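Long-range contacts in putative uncharacterized protein (Ustilago maydis, PDB 4GNX), which binds single-stranded DNA as part of replication protein A, probably protecting exposed strands during DNA replication through its OB-fold domains: residues A20-S26 against F41-L46; R63-L68 against F99-I105; L127-A132 against G211-S215; E164-V168 against V198-K202; L167-G171 against V233-W237. All coordinates share one frame; numbering follows the deposited sequence.

Contact 1 of 5, residues A20-S26 against F41-L46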
# COMPACT_ATOMS: atom_id res chain seq x y z
N ALA C 20 4.60 4.46 34.85
CA ALA C 20 4.79 3.71 33.60
C ALA C 20 6.25 3.30 33.36
O ALA C 20 7.17 3.99 33.80
CB ALA C 20 4.28 4.53 32.44
N ARG C 21 6.47 2.18 32.65
CA ARG C 21 7.84 1.87 32.25
C ARG C 21 8.12 2.21 30.80
O ARG C 21 7.26 2.03 29.94
CB ARG C 21 8.31 0.45 32.61
CG ARG C 21 7.95 -0.66 31.64
CD ARG C 21 8.93 -1.82 31.67
NE ARG C 21 9.54 -2.13 32.97
CZ ARG C 21 8.90 -2.66 34.01
NH1 ARG C 21 7.60 -2.94 33.94
NH2 ARG C 21 9.57 -2.91 35.14
N VAL C 22 9.31 2.74 30.56
CA VAL C 22 9.75 3.09 29.22
C VAL C 22 10.07 1.81 28.47
O VAL C 22 10.97 1.09 28.85
CB VAL C 22 11.02 3.96 29.22
CG1 VAL C 22 11.40 4.28 27.79
CG2 VAL C 22 10.81 5.23 30.03
N THR C 23 9.31 1.54 27.41
CA THR C 23 9.56 0.36 26.61
C THR C 23 10.51 0.65 25.46
O THR C 23 11.24 -0.24 25.05
CB THR C 23 8.28 -0.18 26.02
OG1 THR C 23 7.70 0.83 25.20
CG2 THR C 23 7.33 -0.57 27.13
N SER C 24 10.50 1.88 24.93
CA SER C 24 11.47 2.27 23.91
C SER C 24 11.67 3.76 23.86
O SER C 24 10.81 4.54 24.26
CB SER C 24 11.03 1.81 22.53
OG SER C 24 9.98 2.65 22.08
N LYS C 25 12.81 4.16 23.32
CA LYS C 25 13.24 5.54 23.32
C LYS C 25 13.88 5.85 21.99
O LYS C 25 14.68 5.08 21.47
CB LYS C 25 14.23 5.75 24.47
CG LYS C 25 14.83 7.15 24.59
CD LYS C 25 15.36 7.46 26.00
CE LYS C 25 16.88 7.30 26.11
NZ LYS C 25 17.50 8.17 27.15
N SER C 26 13.54 6.99 21.42
CA SER C 26 14.09 7.36 20.14
C SER C 26 15.48 7.92 20.35
O SER C 26 15.84 8.28 21.47
CB SER C 26 13.23 8.45 19.53
OG SER C 26 13.47 9.66 20.22
N PHE C 41 12.83 14.19 20.94
CA PHE C 41 12.99 12.77 21.11
C PHE C 41 11.66 12.27 21.62
O PHE C 41 10.77 13.05 21.97
CB PHE C 41 14.09 12.45 22.12
CG PHE C 41 13.62 12.45 23.54
CD1 PHE C 41 13.48 11.26 24.24
CD2 PHE C 41 13.28 13.65 24.17
CE1 PHE C 41 13.02 11.26 25.56
CE2 PHE C 41 12.84 13.65 25.49
CZ PHE C 41 12.71 12.46 26.18
N SER C 42 11.52 10.96 21.66
CA SER C 42 10.30 10.40 22.16
C SER C 42 10.54 9.08 22.82
O SER C 42 11.52 8.40 22.60
CB SER C 42 9.29 10.23 21.04
OG SER C 42 9.72 9.22 20.15
N VAL C 43 9.57 8.72 23.63
CA VAL C 43 9.63 7.54 24.45
C VAL C 43 8.27 6.87 24.36
O VAL C 43 7.23 7.55 24.22
CB VAL C 43 9.92 7.99 25.89
CG1 VAL C 43 8.94 7.39 26.89
CG2 VAL C 43 11.38 7.71 26.25
N ASN C 44 8.25 5.55 24.41
CA ASN C 44 6.99 4.84 24.52
C ASN C 44 6.83 4.36 25.94
O ASN C 44 7.81 3.99 26.60
CB ASN C 44 6.88 3.70 23.49
CG ASN C 44 6.51 4.19 22.09
OD1 ASN C 44 6.44 5.39 21.83
ND2 ASN C 44 6.27 3.25 21.18
N LEU C 45 5.59 4.37 26.42
CA LEU C 45 5.28 4.07 27.83
C LEU C 45 4.17 3.03 27.96
O LEU C 45 3.21 3.04 27.18
CB LEU C 45 4.86 5.34 28.56
CG LEU C 45 5.86 6.48 28.54
CD1 LEU C 45 5.16 7.74 28.96
CD2 LEU C 45 7.00 6.16 29.49
N LEU C 46 4.30 2.18 28.97
CA LEU C 46 3.41 1.05 29.17
C LEU C 46 2.97 0.90 30.63
O LEU C 46 3.78 1.04 31.55
CB LEU C 46 4.12 -0.23 28.74
CG LEU C 46 3.48 -1.55 29.18
CD1 LEU C 46 2.33 -1.93 28.25
CD2 LEU C 46 4.53 -2.65 29.27

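Contact 2 of 5, residues R63-L68 against F99-I105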
# COMPACT_ATOMS: atom_id res chain seq x y z
N ARG C 63 16.49 18.31 29.50
CA ARG C 63 15.98 18.01 30.81
C ARG C 63 15.70 16.52 31.03
O ARG C 63 16.00 15.99 32.10
CB ARG C 63 14.73 18.85 31.09
CG ARG C 63 15.04 20.33 31.21
CD ARG C 63 13.82 21.17 31.55
NE ARG C 63 13.18 20.77 32.81
CZ ARG C 63 11.88 20.49 32.94
NH1 ARG C 63 11.07 20.58 31.89
NH2 ARG C 63 11.39 20.15 34.12
N PHE C 64 15.15 15.84 30.03
CA PHE C 64 14.64 14.49 30.27
C PHE C 64 15.29 13.34 29.51
O PHE C 64 15.19 12.19 29.94
CB PHE C 64 13.13 14.45 30.09
CG PHE C 64 12.42 15.49 30.91
CD1 PHE C 64 12.56 15.52 32.29
CD2 PHE C 64 11.62 16.44 30.30
CE1 PHE C 64 11.91 16.48 33.05
CE2 PHE C 64 10.96 17.39 31.06
CZ PHE C 64 11.11 17.41 32.43
N TYR C 65 15.96 13.64 28.40
CA TYR C 65 16.57 12.58 27.61
C TYR C 65 17.52 11.75 28.48
O TYR C 65 17.40 10.52 28.51
CB TYR C 65 17.28 13.07 26.35
CG TYR C 65 17.78 11.92 25.50
CD1 TYR C 65 16.92 11.28 24.59
CD2 TYR C 65 19.08 11.44 25.62
CE1 TYR C 65 17.36 10.21 23.82
CE2 TYR C 65 19.52 10.37 24.85
CZ TYR C 65 18.66 9.76 23.96
OH TYR C 65 19.09 8.69 23.19
N PRO C 66 18.45 12.42 29.19
CA PRO C 66 19.35 11.66 30.06
C PRO C 66 18.56 10.91 31.12
O PRO C 66 18.90 9.78 31.44
CB PRO C 66 20.21 12.74 30.71
CG PRO C 66 20.13 13.90 29.78
CD PRO C 66 18.73 13.87 29.27
N LEU C 67 17.50 11.53 31.61
CA LEU C 67 16.74 11.02 32.75
C LEU C 67 15.95 9.73 32.50
O LEU C 67 15.72 8.96 33.43
CB LEU C 67 15.80 12.12 33.25
CG LEU C 67 14.93 11.94 34.49
CD1 LEU C 67 15.74 11.48 35.70
CD2 LEU C 67 14.21 13.24 34.79
N LEU C 68 15.54 9.49 31.27
CA LEU C 68 14.65 8.35 31.00
C LEU C 68 15.39 7.22 30.31
O LEU C 68 16.01 7.42 29.27
CB LEU C 68 13.45 8.80 30.16
CG LEU C 68 12.42 9.77 30.76
CD1 LEU C 68 11.60 10.39 29.63
CD2 LEU C 68 11.52 9.07 31.76
N PHE C 99 6.02 16.67 26.72
CA PHE C 99 6.65 17.22 27.89
C PHE C 99 6.78 18.73 27.76
O PHE C 99 7.38 19.24 26.81
CB PHE C 99 8.03 16.60 28.10
CG PHE C 99 8.01 15.12 28.27
CD1 PHE C 99 6.98 14.48 28.96
CD2 PHE C 99 9.07 14.34 27.78
CE1 PHE C 99 6.98 13.10 29.14
CE2 PHE C 99 9.07 12.97 27.95
CZ PHE C 99 8.03 12.35 28.63
N GLU C 100 6.20 19.42 28.73
CA GLU C 100 6.38 20.85 28.90
C GLU C 100 7.43 21.10 30.00
O GLU C 100 7.92 20.16 30.64
CB GLU C 100 5.04 21.53 29.22
CG GLU C 100 4.21 20.82 30.29
CD GLU C 100 2.82 21.41 30.49
OE1 GLU C 100 2.59 22.59 30.12
OE2 GLU C 100 1.94 20.68 31.02
N ASN C 101 7.79 22.37 30.21
CA ASN C 101 8.79 22.69 31.23
C ASN C 101 8.37 22.40 32.67
O ASN C 101 9.21 22.10 33.50
CB ASN C 101 9.30 24.12 31.06
CG ASN C 101 10.38 24.22 30.01
OD1 ASN C 101 10.70 25.31 29.54
ND2 ASN C 101 10.96 23.07 29.63
N SER C 102 7.07 22.45 32.94
CA SER C 102 6.54 22.10 34.26
C SER C 102 6.58 20.58 34.57
O SER C 102 6.19 20.16 35.66
CB SER C 102 5.11 22.60 34.39
OG SER C 102 4.18 21.60 33.99
N THR C 103 7.03 19.78 33.61
CA THR C 103 6.90 18.33 33.71
C THR C 103 7.81 17.72 34.79
O THR C 103 9.01 17.98 34.84
CB THR C 103 7.10 17.65 32.33
OG1 THR C 103 5.99 17.97 31.49
CG2 THR C 103 7.16 16.13 32.45
N GLU C 104 7.19 16.91 35.65
CA GLU C 104 7.86 16.21 36.74
C GLU C 104 8.06 14.75 36.37
O GLU C 104 7.10 14.03 36.08
CB GLU C 104 7.00 16.28 38.01
CG GLU C 104 7.03 17.60 38.76
CD GLU C 104 7.96 17.58 39.98
OE1 GLU C 104 8.87 16.71 40.06
OE2 GLU C 104 7.79 18.45 40.87
N ILE C 105 9.32 14.32 36.38
CA ILE C 105 9.69 12.91 36.24
C ILE C 105 10.59 12.50 37.41
O ILE C 105 11.64 13.11 37.67
CB ILE C 105 10.39 12.62 34.90
CG1 ILE C 105 9.48 12.98 33.73
CG2 ILE C 105 10.82 11.15 34.84
CD1 ILE C 105 10.16 12.94 32.38

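Contact 3 of 5, residues L127-A132 against G211-S215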
# COMPACT_ATOMS: atom_id res chain seq x y z
N LEU C 127 11.48 -17.86 10.77
CA LEU C 127 11.31 -16.53 10.19
C LEU C 127 10.80 -16.55 8.77
O LEU C 127 10.13 -15.63 8.33
CB LEU C 127 12.62 -15.76 10.21
CG LEU C 127 13.17 -15.31 11.56
CD1 LEU C 127 14.65 -14.96 11.43
CD2 LEU C 127 12.39 -14.13 12.12
N GLU C 128 11.14 -17.60 8.03
CA GLU C 128 10.73 -17.69 6.64
C GLU C 128 9.22 -17.83 6.51
O GLU C 128 8.68 -17.66 5.42
CB GLU C 128 11.50 -18.80 5.90
CG GLU C 128 11.65 -20.11 6.67
CD GLU C 128 12.51 -21.14 5.92
OE1 GLU C 128 13.53 -20.75 5.31
OE2 GLU C 128 12.16 -22.34 5.96
N SER C 129 8.54 -18.12 7.62
CA SER C 129 7.08 -18.18 7.65
C SER C 129 6.41 -16.83 7.98
O SER C 129 5.23 -16.64 7.69
CB SER C 129 6.60 -19.28 8.62
OG SER C 129 6.88 -18.91 9.96
N VAL C 130 7.16 -15.92 8.58
CA VAL C 130 6.73 -14.53 8.81
C VAL C 130 6.85 -13.75 7.51
O VAL C 130 7.85 -13.88 6.80
CB VAL C 130 7.62 -13.82 9.86
CG1 VAL C 130 7.18 -12.37 10.07
CG2 VAL C 130 7.64 -14.59 11.18
N GLU C 131 5.85 -12.94 7.19
CA GLU C 131 5.90 -12.17 5.96
C GLU C 131 6.64 -10.85 6.13
O GLU C 131 6.72 -10.30 7.24
CB GLU C 131 4.51 -11.95 5.38
CG GLU C 131 3.49 -11.52 6.41
CD GLU C 131 2.11 -12.07 6.10
OE1 GLU C 131 1.63 -11.88 4.96
OE2 GLU C 131 1.50 -12.69 7.01
N ALA C 132 7.17 -10.34 5.02
CA ALA C 132 7.98 -9.13 5.02
C ALA C 132 7.24 -7.91 5.57
O ALA C 132 6.02 -7.92 5.74
CB ALA C 132 8.53 -8.86 3.62
N GLY C 211 16.58 -13.99 1.39
CA GLY C 211 15.52 -14.87 1.87
C GLY C 211 14.76 -14.25 3.03
O GLY C 211 13.55 -13.98 2.91
N ARG C 212 15.47 -14.03 4.14
CA ARG C 212 14.95 -13.36 5.33
C ARG C 212 16.07 -12.62 6.05
O ARG C 212 17.15 -13.17 6.26
CB ARG C 212 14.29 -14.36 6.28
CG ARG C 212 12.91 -14.82 5.86
CD ARG C 212 11.90 -13.70 6.05
NE ARG C 212 10.52 -14.10 5.75
CZ ARG C 212 9.97 -14.07 4.54
NH1 ARG C 212 10.67 -13.67 3.48
NH2 ARG C 212 8.72 -14.45 4.38
N SER C 213 15.80 -11.37 6.41
CA SER C 213 16.73 -10.55 7.18
C SER C 213 15.98 -9.55 8.06
O SER C 213 14.78 -9.31 7.86
CB SER C 213 17.71 -9.82 6.25
OG SER C 213 17.03 -8.97 5.35
N LEU C 214 16.69 -8.99 9.03
CA LEU C 214 16.07 -8.16 10.06
C LEU C 214 16.59 -6.74 10.10
O LEU C 214 17.74 -6.47 9.74
CB LEU C 214 16.25 -8.80 11.44
CG LEU C 214 15.65 -10.19 11.58
CD1 LEU C 214 16.05 -10.81 12.92
CD2 LEU C 214 14.14 -10.17 11.40
N SER C 215 15.72 -5.84 10.53
CA SER C 215 16.05 -4.44 10.70
C SER C 215 15.27 -3.87 11.87
O SER C 215 14.14 -4.29 12.13
CB SER C 215 15.72 -3.66 9.43
OG SER C 215 15.67 -2.27 9.71

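Contact 4 of 5, residues E164-V168 against V198-K202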
# COMPACT_ATOMS: atom_id res chain seq x y z
N GLU C 164 25.64 -4.16 11.01
CA GLU C 164 25.02 -5.47 10.87
C GLU C 164 25.55 -6.49 11.87
O GLU C 164 26.75 -6.60 12.07
CB GLU C 164 25.20 -6.00 9.45
CG GLU C 164 24.26 -5.32 8.48
CD GLU C 164 24.05 -6.10 7.21
OE1 GLU C 164 24.61 -7.21 7.08
OE2 GLU C 164 23.30 -5.61 6.34
N LEU C 165 24.62 -7.22 12.48
CA LEU C 165 24.94 -8.28 13.42
C LEU C 165 24.51 -9.61 12.85
O LEU C 165 23.53 -9.69 12.12
CB LEU C 165 24.18 -8.08 14.74
CG LEU C 165 23.80 -6.70 15.29
CD1 LEU C 165 22.95 -6.88 16.53
CD2 LEU C 165 25.01 -5.84 15.60
N THR C 166 25.25 -10.66 13.18
CA THR C 166 24.86 -12.02 12.81
C THR C 166 24.32 -12.74 14.05
O THR C 166 25.02 -12.85 15.07
CB THR C 166 26.04 -12.81 12.19
OG1 THR C 166 26.67 -12.02 11.19
CG2 THR C 166 25.56 -14.12 11.57
N LEU C 167 23.08 -13.20 13.97
CA LEU C 167 22.42 -13.87 15.08
C LEU C 167 22.20 -15.32 14.75
O LEU C 167 21.97 -15.66 13.59
CB LEU C 167 21.07 -13.22 15.39
CG LEU C 167 21.16 -11.74 15.72
CD1 LEU C 167 19.76 -11.15 15.68
CD2 LEU C 167 21.81 -11.51 17.07
N VAL C 168 22.26 -16.17 15.78
CA VAL C 168 22.22 -17.62 15.63
C VAL C 168 21.37 -18.25 16.74
O VAL C 168 21.41 -17.78 17.89
CB VAL C 168 23.66 -18.19 15.66
CG1 VAL C 168 23.67 -19.66 16.03
CG2 VAL C 168 24.37 -17.98 14.33
N VAL C 198 24.03 -13.04 24.61
CA VAL C 198 22.69 -13.24 24.09
C VAL C 198 22.08 -11.86 23.88
O VAL C 198 22.21 -10.98 24.74
CB VAL C 198 21.80 -14.07 25.04
CG1 VAL C 198 20.44 -14.31 24.42
CG2 VAL C 198 22.47 -15.40 25.38
N LEU C 199 21.44 -11.68 22.73
CA LEU C 199 20.70 -10.46 22.44
C LEU C 199 19.23 -10.75 22.21
O LEU C 199 18.88 -11.70 21.49
CB LEU C 199 21.26 -9.76 21.22
CG LEU C 199 22.72 -9.34 21.28
CD1 LEU C 199 23.10 -8.60 20.00
CD2 LEU C 199 23.02 -8.50 22.51
N ALA C 200 18.38 -9.94 22.83
CA ALA C 200 16.93 -10.12 22.77
C ALA C 200 16.26 -8.92 22.10
O ALA C 200 16.44 -7.78 22.53
CB ALA C 200 16.37 -10.33 24.17
N PHE C 201 15.48 -9.18 21.06
CA PHE C 201 14.86 -8.12 20.29
C PHE C 201 13.34 -8.08 20.37
O PHE C 201 12.67 -9.11 20.18
CB PHE C 201 15.31 -8.22 18.84
CG PHE C 201 16.75 -7.89 18.63
CD1 PHE C 201 17.73 -8.86 18.78
CD2 PHE C 201 17.14 -6.60 18.29
CE1 PHE C 201 19.08 -8.56 18.59
CE2 PHE C 201 18.49 -6.29 18.10
CZ PHE C 201 19.46 -7.28 18.26
N LYS C 202 12.81 -6.89 20.66
CA LYS C 202 11.36 -6.64 20.63
C LYS C 202 11.00 -5.72 19.47
O LYS C 202 11.61 -4.67 19.27
CB LYS C 202 10.86 -6.06 21.96
CG LYS C 202 9.51 -6.62 22.41
CD LYS C 202 8.34 -5.84 21.83
CE LYS C 202 7.28 -6.76 21.26
NZ LYS C 202 6.86 -7.83 22.20

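Contact 5 of 5, residues L167-G171 against V233-W237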
# COMPACT_ATOMS: atom_id res chain seq x y z
N LEU C 167 23.08 -13.20 13.97
CA LEU C 167 22.42 -13.87 15.08
C LEU C 167 22.20 -15.32 14.75
O LEU C 167 21.97 -15.66 13.59
CB LEU C 167 21.07 -13.22 15.39
CG LEU C 167 21.16 -11.74 15.72
CD1 LEU C 167 19.76 -11.15 15.68
CD2 LEU C 167 21.81 -11.51 17.07
N VAL C 168 22.26 -16.17 15.78
CA VAL C 168 22.22 -17.62 15.63
C VAL C 168 21.37 -18.25 16.74
O VAL C 168 21.41 -17.78 17.89
CB VAL C 168 23.66 -18.19 15.66
CG1 VAL C 168 23.67 -19.66 16.03
CG2 VAL C 168 24.37 -17.98 14.33
N ASP C 169 20.61 -19.29 16.41
CA ASP C 169 19.96 -20.10 17.44
C ASP C 169 20.03 -21.63 17.20
O ASP C 169 20.63 -22.08 16.21
CB ASP C 169 18.52 -19.62 17.72
CG ASP C 169 17.49 -20.07 16.67
OD1 ASP C 169 17.78 -20.96 15.84
OD2 ASP C 169 16.37 -19.52 16.70
N GLN C 170 19.43 -22.39 18.11
CA GLN C 170 19.43 -23.86 18.07
C GLN C 170 19.08 -24.40 16.69
O GLN C 170 19.45 -25.52 16.35
CB GLN C 170 18.46 -24.44 19.11
CG GLN C 170 18.54 -23.83 20.51
CD GLN C 170 17.67 -22.58 20.68
OE1 GLN C 170 17.35 -21.89 19.72
NE2 GLN C 170 17.30 -22.29 21.92
N GLY C 171 18.35 -23.61 15.91
CA GLY C 171 17.96 -23.98 14.56
C GLY C 171 19.13 -24.19 13.62
O GLY C 171 18.96 -24.72 12.53
N VAL C 233 19.16 -20.66 28.39
CA VAL C 233 19.09 -21.83 27.52
C VAL C 233 20.10 -21.73 26.37
O VAL C 233 20.81 -22.69 26.08
CB VAL C 233 17.66 -22.06 26.98
CG1 VAL C 233 17.63 -23.16 25.93
CG2 VAL C 233 16.71 -22.41 28.12
N LEU C 234 20.15 -20.55 25.74
CA LEU C 234 21.09 -20.26 24.65
C LEU C 234 22.54 -20.19 25.14
O LEU C 234 23.44 -20.76 24.53
CB LEU C 234 20.71 -18.96 23.92
CG LEU C 234 19.45 -18.97 23.05
CD1 LEU C 234 18.93 -17.55 22.86
CD2 LEU C 234 19.69 -19.64 21.70
N ARG C 235 22.75 -19.46 26.25
CA ARG C 235 24.04 -19.41 26.93
C ARG C 235 24.55 -20.83 27.19
O ARG C 235 25.65 -21.19 26.77
CB ARG C 235 23.94 -18.61 28.23
CG ARG C 235 25.17 -18.67 29.13
CD ARG C 235 26.18 -17.58 28.81
NE ARG C 235 26.92 -17.84 27.58
CZ ARG C 235 26.88 -17.08 26.50
NH1 ARG C 235 26.12 -15.98 26.47
NH2 ARG C 235 27.59 -17.40 25.43
N GLY C 236 23.72 -21.64 27.86
CA GLY C 236 24.05 -23.03 28.13
C GLY C 236 24.30 -23.82 26.86
O GLY C 236 25.29 -24.55 26.76
N TRP C 237 23.41 -23.65 25.89
CA TRP C 237 23.50 -24.37 24.62
C TRP C 237 24.73 -24.02 23.84
O TRP C 237 25.49 -24.90 23.45
CB TRP C 237 22.25 -24.12 23.78
CG TRP C 237 22.49 -24.29 22.30
CD1 TRP C 237 22.61 -25.47 21.59
CD2 TRP C 237 22.66 -23.22 21.31
NE1 TRP C 237 22.83 -25.22 20.26
CE2 TRP C 237 22.87 -23.90 20.02
CE3 TRP C 237 22.66 -21.84 21.35
CZ2 TRP C 237 23.07 -23.19 18.85
CZ3 TRP C 237 22.86 -21.14 20.16
CH2 TRP C 237 23.06 -21.80 18.94

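Contact 1 of 5, residues A20-S26 against F41-L46
Ser26 and Ser42 lock one end of this antiparallel pair. The amide of Ser26 reaches Ser42 O at 2.7 Å in a nearly straight bond (168°), and the amide of Ser42 turns back to Ser26 OG at 2.8 Å, so a hydroxyl takes the place of a backbone carbonyl. That hydroxyl sits between the backbone N and the carbonyl carbon (chi1 73°), which aims it across at 41-46. At the other end Arg21 and Leu46 form a regular hydrogen-bonded pair. Between them Thr23 and Ser24 both face Asn44 in a beta bulge: Thr23 N gives to Asn44 O at 3.0 Å from 38° above the carbonyl plane, while Asn44 N gives to Ser24 O at 2.8 Å. Thr23 OG1 adds a weak bond to the same carbonyl.

Packing follows on both faces. On one, Val22 CG1 crosses Val43 CG2 at about a right angle (3.8 Å), Val22 CG2 meets Leu45 CD2, and the methylenes of Lys25 run over Val43 CG2. On the other, Thr23 CG2 rests on Leu46 CB at 3.6 Å.

The pair is a hairpin of the first OB fold. Strand 73-77 borders 20-26 and strand 51-57 borders 41-46, while Lys25 NZ bonds to Tyr65 O and Leu68 O and Arg21 NE to Asn71 O.

Contact 2 of 5, residues R63-L68 against F99-I105
Arg63 supplies the polar part of the contact, reaching over the type I turn from Glu100 to Thr103. Its NH2 donates to Thr103 O at 3.3 Å; NH2 lies in the plane of the Thr103 carbonyl, while that oxygen is 27° out of the guanidinium plane. NH1 makes a weak bond to Glu100 O. A bend at the third torsion (59°) lets the long side chain curl onto the turn.

The aromatic part centres on Phe64. Ile105 CD1 lies over one face of its ring, 3.9 Å from the centroid, in a CH-pi contact, and Arg63 CB covers the opposite face. The Phe99 ring meets it obliquely, with centroids 5.6 Å apart and planes at 68°.

Aliphatic contacts complete the seal. Leu68 splits its two methyls, CD1 touching Phe99 CE2 at 4.0 Å and CD2 meeting Ile105 CG2 at 3.8 Å. Leu67 CD2 lies alongside Ile105 CB at 3.9 Å, the two side chains running in opposite senses.

Helix 59-64 and the residues after it are thereby laid against the link between strands 95-99 and 104-107, as expected of the helix that closes an OB barrel. Beneath, Tyr74 and Ile76 of strand 73-77 touch Leu68, Phe99 and Ile105, and Thr103 OG1 is bonded to Lys78 O.

Contact 3 of 5, residues L127-A132 against G211-S215
Glu128 and Arg212 mark the nearest approach of the two backbones, their CA atoms 6.2 Å apart. Residues 127-129 form the end of a 3-10 segment, in which Val130 N bonds to Leu127 O at 3.0 Å, and the chain then runs on through an extended 130-132. Opposite, Gly211 with its positive phi leads into Arg212 and the start of a strand at 213. The segments do not pair as strands; Arg212 makes most of the contact between them.

Its side chain bends at the second torsion (chi2 -72°), passing CG over Glu128 CA at 3.7 Å and bringing the guanidinium up to the carbonyls of Leu127 and Val130. NE donates to Leu127 O at 3.0 Å, from 37° above the carbonyl plane. Val130 N reaches the same oxygen from the opposite face, so Leu127 O is gripped twice. NE and NH2 also make weak bonds to Val130 O, which lies near the guanidinium plane at its edge. On the other side of the group NH1 bonds back to Gly211 O at 3.0 Å, nearly end-on to the carbonyl, which fixes the rotation of the guanidinium. Farther in, Leu127 CD2 and Leu214 CD2 touch loosely at 4.4 Å.

In the fold, the loop ahead of strand 135-152 is pinned to the residue just before strand 213-217, which pairs with 174-180 and 198-207. Ser215 lies against a thymine base of the bound DNA. Leu127 also packs on Cys136 and Val138 of strand 135-152, and Leu214 on Val204 and Val206 of strand 198-207.

Contact 4 of 5, residues E164-V168 against V198-K202
Leu165 and Leu199 meet through their CD1 methyls, 3.9 Å apart, with the side chains crossing at about a right angle. The same CD1 of Leu165 also lies near the plane of the Phe201 ring, touching its edge at CZ (3.9 Å), so one methyl is shared between a leucine and a phenylalanine of the facing strand. Two residues on, Leu167 repeats the pattern with its two branches: CD1 approaches Phe201 CE1 at 4.0 Å, obliquely to the ring, while CD2 turns to Leu199 CD1 at 4.3 Å. The four residues therefore form a square of contacts in which each member touches both residues of the other strand.

Leu199 holds its CG anti to the carbonyl carbon (chi1 -59°), and Phe201 does likewise (chi1 -69°), which leaves Leu199 CD1 and the Phe201 ring within reach of both leucines. The interaction is wholly apolar, and all four side chains are buried.

The strand axes stand 8.8 Å apart at 96°, too far and too steep for pairing. Each strand instead pairs antiparallel with strand 135-152, and Met222 of strand 220-224 also packs against Leu165 and Phe201. Side chains meeting across the interior from nearly perpendicular strands are characteristic of a small closed beta barrel, here the second OB fold of the chain.

Contact 5 of 5, residues L167-G171 against V233-W237
Asp169, whose CB rests on Leu234 CD2 at 4.1 Å, carries the shortest polar bond here: its OD1 accepts from Gly171 N at 2.7 Å, closing an Asx turn. The amide arrives from 39° above the carboxylate plane. CG of Asp169 lies between the backbone N and the carbonyl carbon (chi1 79°), which brings OD1 within reach of Gly171 N, and the other oxygen, OD2, accepts from Ile124 N. OD1 thus closes the turn and OD2 ties it to the chain at Ile124.

Trp237 comes to this turn from the helix. Gln170 CA lies over one face of its six-membered ring, 4.2 Å from the centroid, in a CH-pi contact. Val168 CG1 approaches in the plane of the indole instead, meeting CH2 at 3.7 Å, with the valine and tryptophan side chains roughly perpendicular. CH2 also lies against the carbonyl carbon of Asp169, so the benzene half of the indole is set along the backbone of 168-170.

One helical turn earlier, Leu234 CD2 fits against the amide group of Gln170, 3.6 Å from NE2. A bend at the second torsion (chi2 87°) brings that amide over the leucine, and OE1 is bonded to Arg123 NH2. Val233 CG1 touches NE2 more loosely.

The chemistry is therefore divided: one bond closes the turn and others from 123-124 anchor it, while helix 229-242 meets it by van der Waals and CH-pi contacts, with no hydrogen bond found between 167-171 and 233-237, an attachment that depends on shape more than on directed bonds.

Contacts 1 and 2 belong to the first OB fold and adjoin, their centres 12 Å apart: Phe41 CD1 of contact 1 lies 3.5 Å from Tyr65 CD1 of contact 2. Contacts 3 and 4 lie within the second, centres 14 Å apart, with contact 4 nested in the loop that contact 3 closes. Contact 5 shares Leu167 and Val168 with contact 4, whose Val198 CG1 touches Leu234 CD1 at 3.9 Å, so helix 229-242 packs on the other face of strand 198-207. Nearest atoms lie about 3 Å from the bound DNA for contact 3 and about 13 Å for contact 5. Between the two folds, contacts 1 and 4 come within about 7 Å, nearest atoms.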